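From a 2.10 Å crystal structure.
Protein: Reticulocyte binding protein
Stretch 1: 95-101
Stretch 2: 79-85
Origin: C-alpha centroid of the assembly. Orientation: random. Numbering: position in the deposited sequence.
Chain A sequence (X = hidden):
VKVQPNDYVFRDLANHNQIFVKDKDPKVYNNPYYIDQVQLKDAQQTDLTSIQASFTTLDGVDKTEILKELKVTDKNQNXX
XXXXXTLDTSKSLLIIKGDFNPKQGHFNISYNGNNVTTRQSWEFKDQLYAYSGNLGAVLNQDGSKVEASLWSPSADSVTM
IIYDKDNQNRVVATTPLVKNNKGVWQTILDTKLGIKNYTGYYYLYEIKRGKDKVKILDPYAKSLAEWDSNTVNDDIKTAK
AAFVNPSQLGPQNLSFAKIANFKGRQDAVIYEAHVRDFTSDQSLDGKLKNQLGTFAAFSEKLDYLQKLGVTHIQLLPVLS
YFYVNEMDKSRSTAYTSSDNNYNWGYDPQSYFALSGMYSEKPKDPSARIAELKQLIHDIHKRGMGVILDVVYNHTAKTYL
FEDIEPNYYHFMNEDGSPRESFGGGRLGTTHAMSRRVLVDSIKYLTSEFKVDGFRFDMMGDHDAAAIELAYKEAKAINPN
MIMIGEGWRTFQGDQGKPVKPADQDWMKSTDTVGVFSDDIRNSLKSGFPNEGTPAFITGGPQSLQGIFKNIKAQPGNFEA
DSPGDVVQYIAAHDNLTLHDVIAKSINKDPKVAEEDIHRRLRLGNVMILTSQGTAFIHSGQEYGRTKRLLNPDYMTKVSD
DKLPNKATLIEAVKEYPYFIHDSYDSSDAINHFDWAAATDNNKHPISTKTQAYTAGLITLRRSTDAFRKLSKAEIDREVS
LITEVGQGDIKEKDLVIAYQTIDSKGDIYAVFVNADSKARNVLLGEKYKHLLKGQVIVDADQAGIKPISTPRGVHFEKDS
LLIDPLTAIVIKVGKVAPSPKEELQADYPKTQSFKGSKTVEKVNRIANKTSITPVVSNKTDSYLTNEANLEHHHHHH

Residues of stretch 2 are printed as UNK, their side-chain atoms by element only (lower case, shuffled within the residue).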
ATOM      1  N   ILE A  95     -18.415 -35.582  14.065  1.00 20.55           N
ATOM      2  CA  ILE A  95     -18.707 -35.489  12.633  1.00 19.11           C
ATOM      3  C   ILE A  95     -19.925 -36.367  12.324  1.00 18.29           C
ATOM      4  O   ILE A  95     -19.902 -37.574  12.558  1.00 19.21           O
ATOM      5  CB  ILE A  95     -17.499 -35.893  11.759  1.00 19.16           C
ATOM      6  CG1 ILE A  95     -16.259 -35.078  12.146  1.00 19.85           C
ATOM      7  CG2 ILE A  95     -17.809 -35.687  10.283  1.00 16.17           C
ATOM      8  CD1 ILE A  95     -15.438 -35.701  13.259  1.00 20.32           C
ATOM      9  N   ILE A  96     -20.984 -35.741  11.811  1.00 16.99           N
ATOM     10  CA  ILE A  96     -22.272 -36.391  11.584  1.00 14.95           C
ATOM     11  C   ILE A  96     -22.495 -36.569  10.084  1.00 16.00           C
ATOM     12  O   ILE A  96     -22.429 -35.595   9.330  1.00 16.01           O
ATOM     13  CB  ILE A  96     -23.435 -35.539  12.163  1.00 15.29           C
ATOM     14  CG1 ILE A  96     -23.156 -35.146  13.622  1.00 14.19           C
ATOM     15  CG2 ILE A  96     -24.752 -36.295  12.062  1.00 13.08           C
ATOM     16  CD1 ILE A  96     -24.036 -34.018  14.139  1.00 12.57           C
ATOM     17  N   LYS A  97     -22.765 -37.809   9.665  1.00 14.90           N
ATOM     18  CA  LYS A  97     -22.965 -38.153   8.254  1.00 14.75           C
ATOM     19  C   LYS A  97     -24.428 -38.458   7.938  1.00 15.45           C
ATOM     20  O   LYS A  97     -25.148 -39.041   8.757  1.00 14.73           O
ATOM     21  CB  LYS A  97     -22.116 -39.368   7.863  1.00 15.43           C
ATOM     22  CG  LYS A  97     -20.616 -39.171   8.021  0.50 13.58           C
ATOM     23  CD  LYS A  97     -19.864 -40.437   7.641  0.50 13.18           C
ATOM     24  CE  LYS A  97     -18.424 -40.408   8.124  0.50  9.31           C
ATOM     25  NZ  LYS A  97     -17.601 -39.402   7.386  0.60  3.91           N
ATOM     26  N   GLY A  98     -24.841 -38.086   6.729  1.00 14.92           N
ATOM     27  CA  GLY A  98     -26.210 -38.287   6.255  1.00 15.43           C
ATOM     28  C   GLY A  98     -26.443 -37.499   4.976  1.00 16.06           C
ATOM     29  O   GLY A  98     -25.509 -36.933   4.426  1.00 16.95           O
ATOM     30  N   ASP A  99     -27.683 -37.467   4.500  1.00 15.78           N
ATOM     31  CA  ASP A  99     -28.030 -36.708   3.296  1.00 16.31           C
ATOM     32  C   ASP A  99     -28.593 -35.351   3.712  1.00 15.37           C
ATOM     33  O   ASP A  99     -29.763 -35.239   4.084  1.00 14.43           O
ATOM     34  CB  ASP A  99     -29.038 -37.489   2.436  1.00 16.26           C
ATOM     35  CG  ASP A  99     -29.281 -36.848   1.070  1.00 17.50           C
ATOM     36  OD1 ASP A  99     -29.038 -35.633   0.896  1.00 13.60           O
ATOM     37  OD2 ASP A  99     -29.720 -37.576   0.157  1.00 20.38           O
ATOM     38  N   PHE A 100     -27.750 -34.323   3.656  1.00 16.86           N
ATOM     39  CA  PHE A 100     -28.121 -32.990   4.139  1.00 18.03           C
ATOM     40  C   PHE A 100     -28.263 -31.993   2.986  1.00 18.99           C
ATOM     41  O   PHE A 100     -27.379 -31.168   2.744  1.00 18.56           O
ATOM     42  CB  PHE A 100     -27.096 -32.497   5.161  1.00 17.80           C
ATOM     43  CG  PHE A 100     -26.904 -33.431   6.327  1.00 18.04           C
ATOM     44  CD1 PHE A 100     -27.974 -33.782   7.139  1.00 19.34           C
ATOM     45  CD2 PHE A 100     -25.647 -33.945   6.623  1.00 19.61           C
ATOM     46  CE1 PHE A 100     -27.797 -34.636   8.224  1.00 20.94           C
ATOM     47  CE2 PHE A 100     -25.462 -34.798   7.700  1.00 18.35           C
ATOM     48  CZ  PHE A 100     -26.539 -35.146   8.503  1.00 20.24           C
ATOM     49  N   ASN A 101     -29.394 -32.078   2.286  1.00 19.81           N
ATOM     50  CA  ASN A 101     -29.691 -31.198   1.153  1.00 21.30           C
ATOM     51  C   ASN A 101     -29.794 -29.749   1.630  1.00 21.83           C
ATOM     52  O   ASN A 101     -30.674 -29.429   2.434  1.00 21.32           O
ATOM     53  CB  ASN A 101     -30.998 -31.635   0.472  1.00 21.87           C
ATOM     54  CG  ASN A 101     -31.266 -30.911  -0.850  1.00 22.88           C
ATOM     55  OD1 ASN A 101     -30.586 -29.949  -1.210  1.00 21.89           O
ATOM     56  ND2 ASN A 101     -32.273 -31.382  -1.578  1.00 22.00           N
ATOM     57  N   UNK A  79     -37.547 -35.092  10.755  1.00 26.71           N
ATOM     58  CA  UNK A  79     -36.386 -35.894  11.149  1.00 25.62           C
ATOM     59  C   UNK A  79     -35.519 -36.311   9.960  1.00 24.32           C
ATOM     60  O   UNK A  79     -36.034 -36.729   8.922  1.00 23.36           O
ATOM     61  c   UNK A  79     -36.847 -37.134  11.920  1.00 25.67           C
ATOM     62  N   UNK A  80     -34.203 -36.194  10.126  1.00 23.77           N
ATOM     63  CA  UNK A  80     -33.240 -36.626   9.113  1.00 23.15           C
ATOM     64  C   UNK A  80     -32.448 -37.825   9.641  1.00 23.21           C
ATOM     65  O   UNK A  80     -32.011 -37.832  10.795  1.00 22.95           O
ATOM     66  c   UNK A  80     -31.356 -35.929   7.580  1.00 20.41           C
ATOM     67  c   UNK A  80     -32.267 -35.488   8.720  1.00 23.62           C
ATOM     68  c   UNK A  80     -33.895 -34.406   7.062  1.00 25.44           C
ATOM     69  c   UNK A  80     -33.037 -34.230   8.307  1.00 24.18           C
ATOM     70  N   UNK A  81     -32.272 -38.836   8.793  1.00 22.20           N
ATOM     71  CA  UNK A  81     -31.586 -40.063   9.186  1.00 22.58           C
ATOM     72  C   UNK A  81     -30.075 -39.849   9.258  1.00 21.41           C
ATOM     73  O   UNK A  81     -29.464 -39.357   8.310  1.00 21.64           O
ATOM     74  c   UNK A  81     -32.035 -43.710   7.831  1.00 25.76           C
ATOM     75  c   UNK A  81     -31.428 -42.577   8.651  1.00 24.05           C
ATOM     76  o   UNK A  81     -32.519 -43.502   6.718  0.10 25.12           O
ATOM     77  c   UNK A  81     -31.911 -41.196   8.205  1.00 23.27           C
ATOM     78  n   UNK A  81     -32.008 -44.918   8.384  0.10 25.22           N
ATOM     79  N   UNK A  82     -29.486 -40.216  10.391  1.00 20.27           N
ATOM     80  CA  UNK A  82     -28.040 -40.174  10.570  1.00 19.91           C
ATOM     81  C   UNK A  82     -27.436 -41.471  10.031  1.00 19.80           C
ATOM     82  O   UNK A  82     -27.710 -42.550  10.558  1.00 18.84           O
ATOM     83  c   UNK A  82     -26.144 -40.033  12.242  1.00 19.04           C
ATOM     84  c   UNK A  82     -27.916 -38.421  14.054  1.00 20.01           C
ATOM     85  c   UNK A  82     -27.664 -39.999  12.057  1.00 20.37           C
ATOM     86  c   UNK A  82     -28.243 -38.689  12.597  1.00 18.53           C
ATOM     87  N   UNK A  83     -26.625 -41.362   8.979  1.00 19.03           N
ATOM     88  CA  UNK A  83     -25.982 -42.530   8.369  1.00 18.87           C
ATOM     89  C   UNK A  83     -24.886 -43.113   9.262  1.00 18.82           C
ATOM     90  O   UNK A  83     -24.790 -44.329   9.416  1.00 20.14           O
ATOM     91  o   UNK A  83     -26.447 -41.900   6.069  0.50 15.42           O
ATOM     92  c   UNK A  83     -25.408 -42.176   6.992  1.00 19.04           C
ATOM     93  N   UNK A  84     -24.065 -42.239   9.841  1.00 18.47           N
ATOM     94  CA  UNK A  84     -23.009 -42.642  10.779  1.00 17.82           C
ATOM     95  C   UNK A  84     -22.468 -41.402  11.509  1.00 17.54           C
ATOM     96  O   UNK A  84     -22.742 -40.265  11.104  1.00 16.52           O
ATOM     97  o   UNK A  84     -21.262 -44.309  12.147  1.00 21.98           O
ATOM     98  o   UNK A  84     -20.005 -44.759  10.408  1.00 19.68           O
ATOM     99  c   UNK A  84     -21.870 -43.346  10.025  1.00 18.04           C
ATOM    100  c   UNK A  84     -20.988 -44.198  10.929  1.00 20.20           C
ATOM    101  N   UNK A  85     -21.720 -41.626  12.589  1.00 16.75           N
ATOM    102  CA  UNK A  85     -20.993 -40.551  13.274  1.00 15.89           C
ATOM    103  C   UNK A  85     -19.549 -40.953  13.577  1.00 15.72           C
ATOM    104  O   UNK A  85     -19.232 -42.140  13.692  1.00 16.91           O
ATOM    105  c   UNK A  85     -22.260 -40.784  16.969  1.00 16.51           C
ATOM    106  c   UNK A  85     -21.668 -41.212  15.644  1.00 16.11           C
ATOM    107  c   UNK A  85     -23.123 -39.672  14.304  1.00 14.42           C
ATOM    108  c   UNK A  85     -21.693 -40.103  14.586  1.00 16.29           C
TER
HETATM  109  O   HOH W   1     -29.970 -38.808   5.618  1.00 19.92           O

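Position 79 carries a single side-chain carbon, CB, and lies out of reach of stretch 1; one carbon and nothing beyond it makes this Ala79. At position 80 there are four carbons, forked at the first, with one arm two carbons long. The CA-to-CB bond points toward stretch 1, and the nearest side-chain carbon, the single-carbon arm of the fork, lies 3.8 Å from CE1 of Phe100. This is the pattern of isoleucine, so the residue is Ile80 and the touching atom its CG2, which approaches the Phe100 ring obliquely and also lies 3.9 Å from O of Asp99.

Position 81 has an unbranched run of three carbons, the third bearing one oxygen and one nitrogen. This terminal amide, held well clear of stretch 1, identifies Gln81. Its contribution is made by the backbone: a water donates to O of Gln81 (2.8 Å) and accepts from N of Asp99 (2.9 Å), bridging the two backbones.

Four carbons recur at position 82, again forked at the first with one longer arm. The short arm lies 4.0 Å from CG2 of Ile96, an apolar contact, and the residue is Ile82. Position 83 shows one carbon followed by one oxygen, the latter 3.6 Å from CA of Gly98; this is Ser83. Its backbone N donates to O of Lys97 at 2.8 Å, with a somewhat bent angle of 138°.

At position 84 two carbons end in two oxygens, a short carboxylate, hence Asp84. Its CB is 4.3 Å from CD of Lys97, whose chain end leads away. One carboxylate oxygen, OD1, accepts a hydrogen bond from the backbone N of position 85 (2.8 Å), while O of Asp84 accepts from N of Lys97 (2.8 Å, 159°). Position 85 has four carbons with the same fork, its short arm 4.4 Å from CG2 of Ile96. It is Ile85, whose CA makes a 3.3 Å CA-H...O contact with O of Ile95.

The two strands run antiparallel, their directions 150° apart, and the contact buries 409 Å² in all. Two backbone hydrogen bonds, both to Lys97, hold them together, while Ile96 and Ile85 share one face of the sheet and Lys97 and Asp84 the other. Gly98 suits its place because an ideal CB there would lie 2.9 Å from O of Gln81, a clash. Beyond it, the water and the packing of Ile80 against Phe100 add to the contact.

Stretch 2, residues 79-85: AIQISDI
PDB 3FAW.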